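Local coordinates for glucose-6-phosphate isomerase like protein (Thermus thermophilus, PDB 1WIW), which probably binds phosphorylated sugars and may interconvert glucose 6-phosphate or mannose 6-phosphate with fructose 6-phosphate, at the interface of chains A and B. Residues are numbered along the deposited sequence; one frame, centred on the assembly and turned at random. Chains: chain A/B, Glucose-6-phosphate isomerase like protein.

Contact 1: the interface of chains A and B. Residues chain A 197, 199-200; chain B 45, 72, 181, 185, 283, 286.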
loop_
_atom_site.group_PDB
_atom_site.type_symbol
_atom_site.label_atom_id
_atom_site.label_comp_id
_atom_site.label_asym_id
_atom_site.label_seq_id
_atom_site.Cartn_x
_atom_site.Cartn_y
_atom_site.Cartn_z
ATOM N N SER A 197 -1.785 3.055 7.949
ATOM C CA SER A 197 -2.238 4.061 8.913
ATOM C C SER A 197 -2.388 5.376 8.147
ATOM O O SER A 197 -1.651 6.332 8.371
ATOM C CB SER A 197 -1.214 4.221 10.041
ATOM O OG SER A 197 -1.196 3.067 10.861
ATOM N N LEU A 199 -4.894 7.932 7.949
ATOM C CA LEU A 199 -5.250 9.196 8.586
ATOM C C LEU A 199 -4.045 9.794 9.315
ATOM O O LEU A 199 -3.817 11.004 9.263
ATOM C CB LEU A 199 -6.441 8.992 9.534
ATOM C CG LEU A 199 -7.731 8.526 8.834
ATOM C CD1 LEU A 199 -8.826 8.298 9.859
ATOM C CD2 LEU A 199 -8.178 9.569 7.804
ATOM N N GLU A 200 -3.262 8.940 9.969
ATOM C CA GLU A 200 -2.064 9.381 10.676
ATOM C C GLU A 200 -1.124 10.076 9.681
ATOM O O GLU A 200 -0.590 11.156 9.949
ATOM C CB GLU A 200 -1.359 8.172 11.287
ATOM C CG GLU A 200 -0.106 8.500 12.071
ATOM C CD GLU A 200 0.618 7.254 12.546
ATOM O OE1 GLU A 200 1.374 6.654 11.751
ATOM O OE2 GLU A 200 0.422 6.868 13.714
ATOM N N GLY B 45 -3.269 -0.209 13.239
ATOM C CA GLY B 45 -2.348 0.874 13.536
ATOM C C GLY B 45 -0.926 0.419 13.809
ATOM O O GLY B 45 -0.304 -0.225 12.966
ATOM N N TYR B 72 -6.622 3.579 15.402
ATOM C CA TYR B 72 -7.313 3.897 14.156
ATOM C C TYR B 72 -8.269 2.863 13.572
ATOM O O TYR B 72 -8.635 2.968 12.406
ATOM C CB TYR B 72 -6.279 4.257 13.082
ATOM C CG TYR B 72 -5.128 5.102 13.585
ATOM C CD1 TYR B 72 -5.349 6.355 14.155
ATOM C CD2 TYR B 72 -3.811 4.643 13.488
ATOM C CE1 TYR B 72 -4.290 7.130 14.614
ATOM C CE2 TYR B 72 -2.741 5.412 13.946
ATOM C CZ TYR B 72 -2.988 6.649 14.508
ATOM O OH TYR B 72 -1.938 7.403 14.971
ATOM N N THR B 181 5.244 5.240 6.741
ATOM C CA THR B 181 4.653 5.699 7.995
ATOM C C THR B 181 5.694 6.320 8.923
ATOM O O THR B 181 5.417 7.318 9.600
ATOM C CB THR B 181 3.933 4.535 8.714
ATOM O OG1 THR B 181 2.704 4.252 8.034
ATOM C CG2 THR B 181 3.629 4.880 10.169
ATOM N N ARG B 185 5.349 10.116 10.387
ATOM C CA ARG B 185 5.239 10.371 11.817
ATOM C C ARG B 185 6.463 10.982 12.483
ATOM O O ARG B 185 6.328 11.821 13.375
ATOM C CB ARG B 185 4.845 9.109 12.591
ATOM C CG ARG B 185 4.297 9.502 13.957
ATOM C CD ARG B 185 4.503 8.488 15.051
ATOM N NE ARG B 185 3.595 7.362 14.945
ATOM C CZ ARG B 185 3.037 6.763 15.991
ATOM N NH1 ARG B 185 2.225 5.735 15.804
ATOM N NH2 ARG B 185 3.276 7.208 17.217
ATOM N N LEU B 283 -0.893 13.574 17.684
ATOM C CA LEU B 283 -1.786 12.473 17.347
ATOM C C LEU B 283 -2.839 12.170 18.406
ATOM O O LEU B 283 -3.748 11.378 18.168
ATOM C CB LEU B 283 -0.963 11.211 17.061
ATOM C CG LEU B 283 -0.021 11.287 15.855
ATOM C CD1 LEU B 283 0.905 10.082 15.831
ATOM C CD2 LEU B 283 -0.842 11.358 14.577
ATOM N N LEU B 286 -6.434 12.688 17.179
ATOM C CA LEU B 286 -6.759 11.672 16.178
ATOM C C LEU B 286 -7.114 10.310 16.770
ATOM O O LEU B 286 -8.095 9.690 16.361
ATOM C CB LEU B 286 -5.604 11.506 15.182
ATOM C CG LEU B 286 -5.929 10.576 14.005
ATOM C CD1 LEU B 286 -7.086 11.160 13.215
ATOM C CD2 LEU B 286 -4.711 10.407 13.106
HETATM O O HOH W 1 0.924 2.337 8.358
HETATM O O HOH W 2 1.126 6.517 8.943
HETATM O O HOH W 3 3.132 4.864 13.297
#
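The carboxylate oxygen OE2 of A:Glu200 is met by the B:Tyr72 hydroxyl and the B:Arg185 guanidinium. The phenol hydroxyl OH of B:Tyr72 donates a hydrogen bond of 2.7 Å to A:Glu200 OE2, arriving on the anti side and 24° out of the carboxylate plane, with ring and carboxylate almost perpendicular (89°). The guanidinium nitrogen NH1 of B:Arg185 makes a salt bridge with A:Glu200 OE2 at 3.0 Å, but its N-H does not point at the oxygen and the two planes are steeply inclined. The other oxygen, OE1, takes water: water 2 lies 2.8 Å from A:Glu200 OE1 and also bonds B:Thr181 OG1 and the carbonyl of A:Ser197, while water 3 joins OE1 to B:Arg185 NH1. Water 1 extends this network from B:Thr181 OG1 to the backbone N of A:Ser197. With CG anti to the backbone N (chi1 -179°), the extended chain of A:Glu200 carries the carboxylate out to B:Tyr72 and B:Arg185. B:Leu286 CD2 packs 3.7 Å from the alpha carbon CA of A:Glu200, and B:Leu283 CD2 3.9 Å from A:Glu200 CG. With an alanine here, the B:Arg185 guanidinium is likely to lose its countercharge and the B:Tyr72 hydroxyl its acceptor. The site docks the start of chain A helix 198-204 into chain B through a charged and hydrated cluster, which is likely to help hold the subunits together in what is probably the family's dimer.

Contact 2: the interface of chains A and B. Residues chain A 180, 190-191; chain B 192, 201, 206, 216.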
loop_
_atom_site.group_PDB
_atom_site.type_symbol
_atom_site.label_atom_id
_atom_site.label_comp_id
_atom_site.label_asym_id
_atom_site.label_seq_id
_atom_site.Cartn_x
_atom_site.Cartn_y
_atom_site.Cartn_z
ATOM N N GLN A 180 -3.623 3.497 -8.638
ATOM C CA GLN A 180 -2.266 3.993 -8.857
ATOM C C GLN A 180 -1.699 3.276 -10.090
ATOM O O GLN A 180 -0.988 3.864 -10.900
ATOM C CB GLN A 180 -1.397 3.707 -7.625
ATOM C CG GLN A 180 0.067 4.117 -7.761
ATOM C CD GLN A 180 0.887 3.726 -6.542
ATOM O OE1 GLN A 180 0.700 2.646 -5.976
ATOM N NE2 GLN A 180 1.809 4.598 -6.137
ATOM N N LEU A 190 2.641 9.710 -12.479
ATOM C CA LEU A 190 2.944 9.401 -11.094
ATOM C C LEU A 190 1.754 9.735 -10.189
ATOM O O LEU A 190 1.085 10.752 -10.383
ATOM C CB LEU A 190 4.165 10.212 -10.653
ATOM C CG LEU A 190 4.662 10.111 -9.211
ATOM C CD1 LEU A 190 5.058 8.677 -8.888
ATOM C CD2 LEU A 190 5.851 11.049 -9.036
ATOM N N SER A 191 1.490 8.862 -9.222
ATOM C CA SER A 191 0.419 9.066 -8.251
ATOM C C SER A 191 0.823 8.345 -6.968
ATOM O O SER A 191 1.649 7.425 -7.000
ATOM C CB SER A 191 -0.922 8.534 -8.769
ATOM O OG SER A 191 -0.950 7.124 -8.806
ATOM N N LEU B 192 6.390 7.952 -0.907
ATOM C CA LEU B 192 5.434 7.050 -1.531
ATOM C C LEU B 192 5.968 5.653 -1.731
ATOM O O LEU B 192 7.165 5.393 -1.601
ATOM C CB LEU B 192 4.945 7.579 -2.878
ATOM C CG LEU B 192 5.872 7.404 -4.073
ATOM C CD1 LEU B 192 5.052 7.396 -5.363
ATOM C CD2 LEU B 192 6.903 8.512 -4.068
ATOM N N PHE B 201 5.279 -0.341 -12.821
ATOM C CA PHE B 201 5.060 1.028 -12.384
ATOM C C PHE B 201 6.302 1.886 -12.656
ATOM O O PHE B 201 6.204 2.999 -13.192
ATOM C CB PHE B 201 4.737 1.017 -10.886
ATOM C CG PHE B 201 4.611 2.380 -10.269
ATOM C CD1 PHE B 201 3.481 3.159 -10.486
ATOM C CD2 PHE B 201 5.616 2.873 -9.444
ATOM C CE1 PHE B 201 3.350 4.412 -9.887
ATOM C CE2 PHE B 201 5.497 4.125 -8.840
ATOM C CZ PHE B 201 4.358 4.895 -9.065
ATOM N N LEU B 206 7.001 6.763 -14.286
ATOM C CA LEU B 206 7.998 7.742 -13.853
ATOM C C LEU B 206 8.696 8.514 -14.971
ATOM O O LEU B 206 9.874 8.282 -15.249
ATOM C CB LEU B 206 9.053 7.053 -12.986
ATOM C CG LEU B 206 8.524 6.237 -11.805
ATOM C CD1 LEU B 206 9.690 5.629 -11.042
ATOM C CD2 LEU B 206 7.697 7.129 -10.896
ATOM N N LEU B 216 12.172 12.869 -7.306
ATOM C CA LEU B 216 12.124 11.566 -6.650
ATOM C C LEU B 216 13.477 11.039 -6.175
ATOM O O LEU B 216 14.516 11.306 -6.775
ATOM C CB LEU B 216 11.491 10.538 -7.587
ATOM C CG LEU B 216 10.000 10.693 -7.890
ATOM C CD1 LEU B 216 9.621 9.784 -9.045
ATOM C CD2 LEU B 216 9.181 10.355 -6.647
#
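This is an apolar patch of a homodimer interface, in which A:Leu190 inserts among side chains of chain B and so probably steadies the pairing of the two subunits, as expected for a family that commonly works as dimers. The methyl CD1 of A:Leu190 carries most of the contact: it lies 3.8 Å from B:Leu192 CD1, the two side chains running at a slant to one another, and 3.9 Å from CZ of the B:Phe201 ring. B:Leu206 also approaches CD1, but is poorly ordered. The second methyl is turned the other way, and A:Leu190 CD2 meets B:Leu216 CD1 tip to tip at 4.0 Å. With CG anti to the backbone N (chi1 178°) and chi2 at 60°, the two branches of A:Leu190 are spread between these partners. Beside it A:Gln180 crosses B:Phe201 at about a right angle, its CG 3.9 Å from the ring carbon CE1 and its amide plane inclined 54° to the ring. The amide is restrained from its own chain: NE2 of A:Gln180 donates to the carbonyl O of A:Ser191 at 3.0 Å, tying the helix to the segment that presents A:Leu190. In the C-terminal SIS domain, A:Gln180 belongs to helix 174-185 and A:Leu190 to the loop following it; in chain B, B:Leu192 precedes helix 198-204, B:Phe201 lies in it, B:Leu206 follows it, and B:Leu216 starts strand 216-221.

Contact 3: the interface of chains A and B. Residues chain A 204-208; chain B 187-189.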
loop_
_atom_site.group_PDB
_atom_site.type_symbol
_atom_site.label_atom_id
_atom_site.label_comp_id
_atom_site.label_asym_id
_atom_site.label_seq_id
_atom_site.Cartn_x
_atom_site.Cartn_y
_atom_site.Cartn_z
ATOM N N VAL A 204 0.256 14.193 9.935
ATOM C CA VAL A 204 1.609 14.639 10.227
ATOM C C VAL A 204 2.599 14.623 9.064
ATOM O O VAL A 204 3.661 15.231 9.154
ATOM C CB VAL A 204 2.198 13.823 11.393
ATOM C CG1 VAL A 204 1.353 14.032 12.635
ATOM C CG2 VAL A 204 2.254 12.348 11.035
ATOM N N GLY A 205 2.247 13.951 7.969
ATOM C CA GLY A 205 3.149 13.872 6.827
ATOM C C GLY A 205 3.413 15.144 6.032
ATOM O O GLY A 205 4.327 15.186 5.205
ATOM N N LEU A 206 2.625 16.189 6.267
ATOM C CA LEU A 206 2.819 17.442 5.537
ATOM C C LEU A 206 3.234 18.599 6.444
ATOM O O LEU A 206 3.158 19.759 6.042
ATOM C CB LEU A 206 1.529 17.820 4.801
ATOM C CG LEU A 206 1.110 16.899 3.654
ATOM C CD1 LEU A 206 -0.313 17.205 3.214
ATOM C CD2 LEU A 206 2.088 17.075 2.497
ATOM N N GLU A 207 3.686 18.287 7.656
ATOM C CA GLU A 207 4.070 19.323 8.614
ATOM C C GLU A 207 5.497 19.855 8.500
ATOM O O GLU A 207 5.763 21.003 8.864
ATOM C CB GLU A 207 3.814 18.829 10.038
ATOM C CG GLU A 207 2.381 18.372 10.270
ATOM C CD GLU A 207 1.357 19.427 9.878
ATOM O OE1 GLU A 207 1.404 20.533 10.445
ATOM O OE2 GLU A 207 0.504 19.151 9.005
ATOM N N ALA A 208 6.417 19.035 7.998
ATOM C CA ALA A 208 7.805 19.470 7.847
ATOM C C ALA A 208 7.885 20.624 6.848
ATOM O O ALA A 208 8.502 21.650 7.122
ATOM C CB ALA A 208 8.679 18.307 7.376
ATOM N N ALA B 187 9.610 12.082 10.522
ATOM C CA ALA B 187 10.170 13.153 9.702
ATOM C C ALA B 187 9.119 14.183 9.279
ATOM O O ALA B 187 9.461 15.235 8.737
ATOM C CB ALA B 187 10.866 12.562 8.468
ATOM N N LYS B 188 7.847 13.884 9.544
ATOM C CA LYS B 188 6.749 14.784 9.202
ATOM C C LYS B 188 6.816 15.103 7.705
ATOM O O LYS B 188 6.436 16.198 7.269
ATOM C CB LYS B 188 6.866 16.087 10.014
ATOM C CG LYS B 188 7.109 15.906 11.522
ATOM C CD LYS B 188 5.966 15.163 12.199
ATOM C CE LYS B 188 6.099 15.170 13.721
ATOM N NZ LYS B 188 7.316 14.457 14.213
ATOM N N SER B 189 7.293 14.133 6.928
ATOM C CA SER B 189 7.466 14.301 5.490
ATOM C C SER B 189 6.741 13.268 4.641
ATOM O O SER B 189 6.489 12.144 5.068
ATOM C CB SER B 189 8.961 14.277 5.136
ATOM O OG SER B 189 9.666 15.312 5.808
#
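A backbone hydrogen bond joins the chains, from N of A:Ala208 to the carbonyl O of B:Lys188 at 2.9 Å, where B:Lys188 adopts a left-handed helical conformation (phi 55°, psi 32°). Both segments are loops of the SIS domain typical of bacterial phosphoglucose isomerases: chain A 205-208 follows helix 198-204, and chain B 187-189 follows helix 174-185. The carbonyl O of A:Gly205 comes within 3.1 Å of B:Lys188 O; since both can only accept, this is a clash of doubtful meaning. Among the side chains, the aliphatic stem of B:Lys188 makes much of the contact with chain A. B:Lys188 CB lies 3.9 Å from the methyl CB of A:Ala208 and 4.1 Å from CB of A:Glu207. The bend at chi2 (-62°) turns the lysine chain, and B:Lys188 CD passes A:Val204 CB at 4.1 Å. The same alanine methyl also has the hydroxyl OG of B:Ser189 3.5 Å from A:Ala208 CB. That hydroxyl is turned back within its own chain, B:Ser189 OG donating to the carbonyl O of B:Ala187 at 2.9 Å from well above the carbonyl plane, a bond that closes the short turn around B:Lys188.

Contacts 1 and 3 are neighbours, the centres of their C-alpha atoms about 12 Å apart, whereas the centre of contact 2 lies about 22 Å from that of contact 1 and 19 Å from that of contact 3. The same elements recur with the chains exchanged: helix 198-204 comes from chain A in contacts 1 and 3 and from chain B in contact 2, while helix 174-185 is supplied by chain B in contact 1 and chain A in contact 2. This reciprocal use is consistent with a roughly, not exactly, two-fold dimer that these patches probably share in stabilising.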